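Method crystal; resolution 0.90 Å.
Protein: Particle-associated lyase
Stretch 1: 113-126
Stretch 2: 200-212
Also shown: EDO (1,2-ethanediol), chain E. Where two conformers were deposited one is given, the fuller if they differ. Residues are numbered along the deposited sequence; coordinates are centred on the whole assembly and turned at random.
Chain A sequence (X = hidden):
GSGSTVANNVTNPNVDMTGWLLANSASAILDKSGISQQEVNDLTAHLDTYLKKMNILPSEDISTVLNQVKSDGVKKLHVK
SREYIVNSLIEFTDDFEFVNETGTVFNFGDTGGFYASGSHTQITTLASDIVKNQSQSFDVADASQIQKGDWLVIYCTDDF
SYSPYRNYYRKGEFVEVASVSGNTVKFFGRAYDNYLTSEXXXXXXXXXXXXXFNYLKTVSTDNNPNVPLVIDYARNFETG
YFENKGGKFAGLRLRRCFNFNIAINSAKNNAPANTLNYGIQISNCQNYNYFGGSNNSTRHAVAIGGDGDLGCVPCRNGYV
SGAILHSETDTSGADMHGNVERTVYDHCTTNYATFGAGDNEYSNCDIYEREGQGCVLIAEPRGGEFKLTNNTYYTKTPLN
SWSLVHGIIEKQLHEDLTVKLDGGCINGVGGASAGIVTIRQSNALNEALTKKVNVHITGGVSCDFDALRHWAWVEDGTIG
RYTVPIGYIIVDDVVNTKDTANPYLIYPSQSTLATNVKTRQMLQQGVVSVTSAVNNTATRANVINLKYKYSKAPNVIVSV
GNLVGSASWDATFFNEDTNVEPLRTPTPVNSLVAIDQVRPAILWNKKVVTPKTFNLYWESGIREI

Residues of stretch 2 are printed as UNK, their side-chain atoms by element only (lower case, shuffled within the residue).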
# COMPACT_ATOMS: atom_id res chain seq x y z
N GLY A 113 12.01 30.56 21.48
CA GLY A 113 11.87 29.37 20.64
C GLY A 113 13.18 28.61 20.66
O GLY A 113 14.19 29.08 21.20
N PHE A 114 13.18 27.43 20.04
CA PHE A 114 14.39 26.65 19.80
C PHE A 114 14.61 26.55 18.28
O PHE A 114 13.68 26.28 17.53
CB PHE A 114 14.28 25.22 20.35
CG PHE A 114 14.41 25.04 21.85
CD1 PHE A 114 14.67 26.08 22.73
CD2 PHE A 114 14.26 23.77 22.37
CE1 PHE A 114 14.79 25.84 24.09
CE2 PHE A 114 14.42 23.52 23.73
CZ PHE A 114 14.66 24.58 24.60
N TYR A 115 15.86 26.71 17.87
CA TYR A 115 16.23 26.58 16.47
C TYR A 115 17.52 25.78 16.40
O TYR A 115 18.55 26.29 16.87
CB TYR A 115 16.39 27.96 15.79
CG TYR A 115 16.25 27.91 14.30
CD1 TYR A 115 17.13 27.20 13.49
CD2 TYR A 115 15.18 28.56 13.65
CE1 TYR A 115 16.98 27.15 12.11
CE2 TYR A 115 15.02 28.49 12.28
CZ TYR A 115 15.91 27.79 11.51
OH TYR A 115 15.70 27.71 10.16
N ALA A 116 17.49 24.59 15.86
CA ALA A 116 18.67 23.73 15.75
C ALA A 116 19.05 23.66 14.27
O ALA A 116 18.23 23.33 13.46
CB ALA A 116 18.34 22.35 16.26
N SER A 117 20.30 24.02 13.95
CA SER A 117 20.68 24.10 12.57
C SER A 117 22.10 23.62 12.31
O SER A 117 23.04 24.05 12.98
CB SER A 117 20.58 25.53 12.07
OG SER A 117 20.71 25.66 10.68
N GLY A 118 22.23 22.85 11.24
CA GLY A 118 23.49 22.66 10.55
C GLY A 118 23.83 23.88 9.70
O GLY A 118 23.17 24.93 9.80
N SER A 119 24.85 23.77 8.90
CA SER A 119 25.31 24.92 8.12
C SER A 119 25.65 24.49 6.69
O SER A 119 25.91 23.32 6.43
CB SER A 119 26.51 25.59 8.78
OG SER A 119 27.58 24.70 8.84
N HIS A 120 25.71 25.47 5.81
CA HIS A 120 26.20 25.25 4.47
C HIS A 120 27.30 26.24 4.12
O HIS A 120 27.48 27.29 4.76
CB HIS A 120 25.04 25.30 3.45
CG HIS A 120 24.36 26.63 3.26
ND1 HIS A 120 23.10 26.71 2.76
CD2 HIS A 120 24.81 27.89 3.47
CE1 HIS A 120 22.78 27.99 2.66
NE2 HIS A 120 23.78 28.74 3.10
N THR A 121 28.06 25.96 3.06
CA THR A 121 28.92 26.91 2.37
C THR A 121 28.76 26.64 0.86
O THR A 121 28.60 25.50 0.48
CB THR A 121 30.43 26.87 2.68
OG1 THR A 121 30.92 25.54 2.42
CG2 THR A 121 30.77 27.22 4.10
N GLN A 122 28.88 27.66 0.00
CA GLN A 122 29.00 27.45 -1.42
C GLN A 122 30.42 27.08 -1.73
O GLN A 122 31.35 27.91 -1.56
CB GLN A 122 28.64 28.66 -2.30
CG GLN A 122 28.85 28.34 -3.78
CD GLN A 122 28.40 29.40 -4.75
OE1 GLN A 122 27.61 30.29 -4.40
NE2 GLN A 122 28.87 29.29 -5.97
N ILE A 123 30.65 25.89 -2.15
CA ILE A 123 31.99 25.42 -2.47
C ILE A 123 32.34 25.56 -3.95
O ILE A 123 33.51 25.75 -4.25
CB ILE A 123 32.22 24.00 -1.97
CG1 ILE A 123 31.14 23.01 -2.43
CG2 ILE A 123 32.42 23.98 -0.45
CD1 ILE A 123 31.62 21.56 -2.46
N THR A 124 31.36 25.48 -4.84
CA THR A 124 31.70 25.50 -6.26
C THR A 124 30.44 25.76 -7.09
O THR A 124 29.39 26.15 -6.56
CB THR A 124 32.51 24.25 -6.64
OG1 THR A 124 33.05 24.38 -7.95
CG2 THR A 124 31.72 22.97 -6.59
N THR A 125 30.56 25.53 -8.38
CA THR A 125 29.50 25.70 -9.37
C THR A 125 29.49 24.45 -10.26
O THR A 125 30.48 23.71 -10.36
CB THR A 125 29.65 26.96 -10.21
OG1 THR A 125 30.90 26.92 -10.88
CG2 THR A 125 29.49 28.22 -9.38
N LEU A 126 28.32 24.27 -10.91
CA LEU A 126 28.19 23.14 -11.86
C LEU A 126 28.93 23.40 -13.12
O LEU A 126 28.82 24.46 -13.71
CB LEU A 126 26.69 23.00 -12.15
CG LEU A 126 26.30 21.88 -13.08
CD1 LEU A 126 26.69 20.51 -12.53
CD2 LEU A 126 24.82 21.94 -13.44
N UNK A 200 22.48 29.53 -13.44
CA UNK A 200 23.05 29.92 -12.17
C UNK A 200 22.91 28.79 -11.14
O UNK A 200 22.03 28.81 -10.31
o UNK A 200 24.20 32.53 -12.47
n UNK A 200 22.11 33.27 -12.80
c UNK A 200 22.96 32.39 -12.35
c UNK A 200 22.44 31.19 -11.63
N UNK A 201 23.75 27.77 -11.32
CA UNK A 201 23.72 26.56 -10.49
C UNK A 201 24.90 26.53 -9.56
O UNK A 201 26.06 26.43 -9.98
c UNK A 201 22.71 25.27 -12.47
c UNK A 201 23.51 24.07 -10.39
c UNK A 201 23.71 25.27 -11.33
c UNK A 201 21.26 25.47 -12.04
N UNK A 202 24.65 26.66 -8.27
CA UNK A 202 25.66 26.64 -7.24
C UNK A 202 25.65 25.25 -6.59
O UNK A 202 24.64 24.54 -6.58
c UNK A 202 25.49 27.76 -6.20
c UNK A 202 24.25 27.59 -5.35
c UNK A 202 25.47 29.11 -6.93
N UNK A 203 26.81 24.90 -6.02
CA UNK A 203 27.00 23.65 -5.30
C UNK A 203 27.37 24.01 -3.84
O UNK A 203 28.39 24.67 -3.61
c UNK A 203 28.26 21.49 -5.13
c UNK A 203 26.59 21.75 -7.74
c UNK A 203 27.87 22.51 -7.41
c UNK A 203 28.09 22.78 -5.92
N UNK A 204 26.52 23.61 -2.92
CA UNK A 204 26.71 23.82 -1.50
C UNK A 204 27.18 22.52 -0.85
O UNK A 204 26.81 21.44 -1.30
c UNK A 204 23.32 25.63 -0.75
c UNK A 204 24.60 25.32 -1.53
c UNK A 204 25.40 26.60 -1.81
c UNK A 204 25.44 24.28 -0.79
N UNK A 205 27.94 22.64 0.23
CA UNK A 205 28.28 21.52 1.08
C UNK A 205 27.67 21.73 2.45
O UNK A 205 27.84 22.85 3.00
c UNK A 205 29.81 21.37 1.17
c UNK A 205 31.72 19.93 1.92
c UNK A 205 30.26 20.23 2.05
c UNK A 205 32.21 18.97 3.00
n UNK A 205 33.55 18.43 2.69
N UNK A 206 27.03 20.72 3.00
CA UNK A 206 26.33 20.81 4.28
C UNK A 206 27.14 20.15 5.38
O UNK A 206 27.68 19.08 5.22
c UNK A 206 24.94 20.14 4.17
c UNK A 206 24.17 20.30 5.48
c UNK A 206 24.14 20.71 3.01
N UNK A 207 27.14 20.82 6.54
CA UNK A 207 27.68 20.26 7.79
C UNK A 207 26.48 20.07 8.70
O UNK A 207 25.96 21.07 9.23
n UNK A 207 30.36 21.51 10.09
c UNK A 207 29.34 20.77 9.64
o UNK A 207 28.93 19.77 10.15
c UNK A 207 28.67 21.28 8.38
N UNK A 208 25.94 18.87 8.81
CA UNK A 208 24.66 18.66 9.49
C UNK A 208 24.78 18.75 11.02
O UNK A 208 25.85 18.47 11.58
c UNK A 208 26.46 17.60 8.24
c UNK A 208 24.27 17.25 9.05
c UNK A 208 25.61 16.54 8.87
N UNK A 209 23.65 19.04 11.65
CA UNK A 209 23.54 19.00 13.12
C UNK A 209 22.81 17.74 13.56
O UNK A 209 21.87 17.28 12.90
c UNK A 209 22.99 20.38 15.18
c UNK A 209 21.32 20.30 13.27
c UNK A 209 22.81 20.25 13.65
c UNK A 209 22.52 21.72 15.75
N UNK A 210 23.21 17.21 14.74
CA UNK A 210 22.52 16.10 15.38
C UNK A 210 21.93 16.59 16.72
O UNK A 210 22.59 16.54 17.77
c UNK A 210 22.65 13.64 15.93
o UNK A 210 21.47 13.72 16.20
c UNK A 210 23.44 14.89 15.56
n UNK A 210 23.29 12.48 15.93
N UNK A 211 20.72 17.11 16.65
CA UNK A 211 19.96 17.67 17.76
C UNK A 211 18.92 16.65 18.17
O UNK A 211 18.07 16.30 17.36
c UNK A 211 16.94 20.80 20.41
c UNK A 211 16.32 20.05 19.41
c UNK A 211 19.32 18.97 17.33
c UNK A 211 17.09 19.46 18.44
c UNK A 211 19.05 20.36 19.40
c UNK A 211 18.47 19.61 18.41
c UNK A 211 18.31 20.96 20.42
N UNK A 212 19.01 16.15 19.40
CA UNK A 212 18.21 15.02 19.88
C UNK A 212 17.42 15.39 21.11
O UNK A 212 17.85 16.20 21.95
c UNK A 212 19.93 13.37 19.01
n UNK A 212 20.73 9.66 19.76
c UNK A 212 19.14 13.81 20.24
c UNK A 212 19.82 10.89 19.61
c UNK A 212 20.70 12.12 19.38
C1 EDO E . 18.31 16.18 14.02
O1 EDO E . 19.31 17.18 14.17
C2 EDO E . 18.91 14.85 14.38
O2 EDO E . 19.92 14.55 13.41
O HOH W 1 27.35 23.01 11.35
O HOH W 2 29.84 23.47 4.80

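Position 200 has two side-chain carbons, the second carrying one oxygen and one nitrogen. It points away from stretch 1 into exposed surroundings, where an amide is at home: Asn200. At 201 there are four carbons, forked at the first, with one arm two carbons long; one of them meets the side chain of Leu126. This is Ile201, whose beta-branched, apolar side chain suits a buried strand position. Its CG2 lies 3.8 Å from CB of Leu126, and its backbone O accepts a hydrogen bond from Leu126 N at 3.3 Å.

Position 202 carries three carbons, one bearing the other two, and touches the end of Gln122: Val202. The short branched side chain suits an extended strand, and its CG1 lies 3.5 Å from OE1 of Gln122. Position 203 repeats the four-carbon pattern forked at the first atom, packed against Thr124 and Ile123. Ile203 fills this buried apolar space, with 93 Å² covered by stretch 1; its CB lies 3.7 Å from CG2 of Thr124, and its CG2 4.2 Å from CG1 of Ile123.

At 204 the four carbons fork at the second atom, and the two tips meet His120 and Gln122, so this is Leu204. The later fork lets its methyls reach both neighbours on the same face of the sheet: CD1 is 3.7 Å from ND1 of His120, and CD2 is 3.9 Å from CB of Gln122. Position 205 has four carbons in a row ending in nitrogen, the first carbon beside Ile123. Lys205 runs out fully extended, all four chi angles t; its CB lies 4.0 Å from CG2 of Ile123, while its end leads away and NZ is hydrogen-bonded elsewhere in the structure.

Position 206, paired with His120, has three carbons forked at the first: Val206, compact and buried. Position 207 has two carbons, then an oxygen and a nitrogen, with its CB 3.6 Å from OG of Ser119. Asn207 is exposed, as an amide can afford to be.

At 208 three carbons close a ring onto the backbone N. Pro208 has no amide hydrogen to offer, which is tolerable here in the loop after the strand. The four carbons of 209, forked at the first, pack on Ala116 and Gly118. Apolar Ile209 suits this buried site; its CG2 lies 3.4 Å from N of Gly118. Position 210, again two carbons with an oxygen and a nitrogen, is out of reach of stretch 1; Asn210 is polar, fitting its partial exposure. At 211 one carbon leads to a six-carbon ring, with CB of Ala116 over one face. Phe211 offers a flat, buried surface to that methyl, 3.9 Å from CB of Ala116 to the ring centroid in a CH-pi contact, and the ethanediol O1 accepts a hydrogen bond from Phe211 N at 2.9 Å. Four carbons ending in nitrogen, clear of stretch 1, make 212 Lys212, its charge suited to partial exposure.

The contact is an antiparallel ladder. Ser119 and Asn207 exchange N-to-O bonds of 2.9 and 2.8 Å, and Thr121 and Lys205 do likewise at 3.1 and 2.9 Å. A bulge then shifts the register: Ile203 O receives Ile123 N at 3.0 Å and, weakly, Thr124 N at 3.3 Å. Beyond the ladder, Ala116, Ile209 and Phe211 form an apolar cluster.

Stretch 2 200-212: NIVILKVNPINFK
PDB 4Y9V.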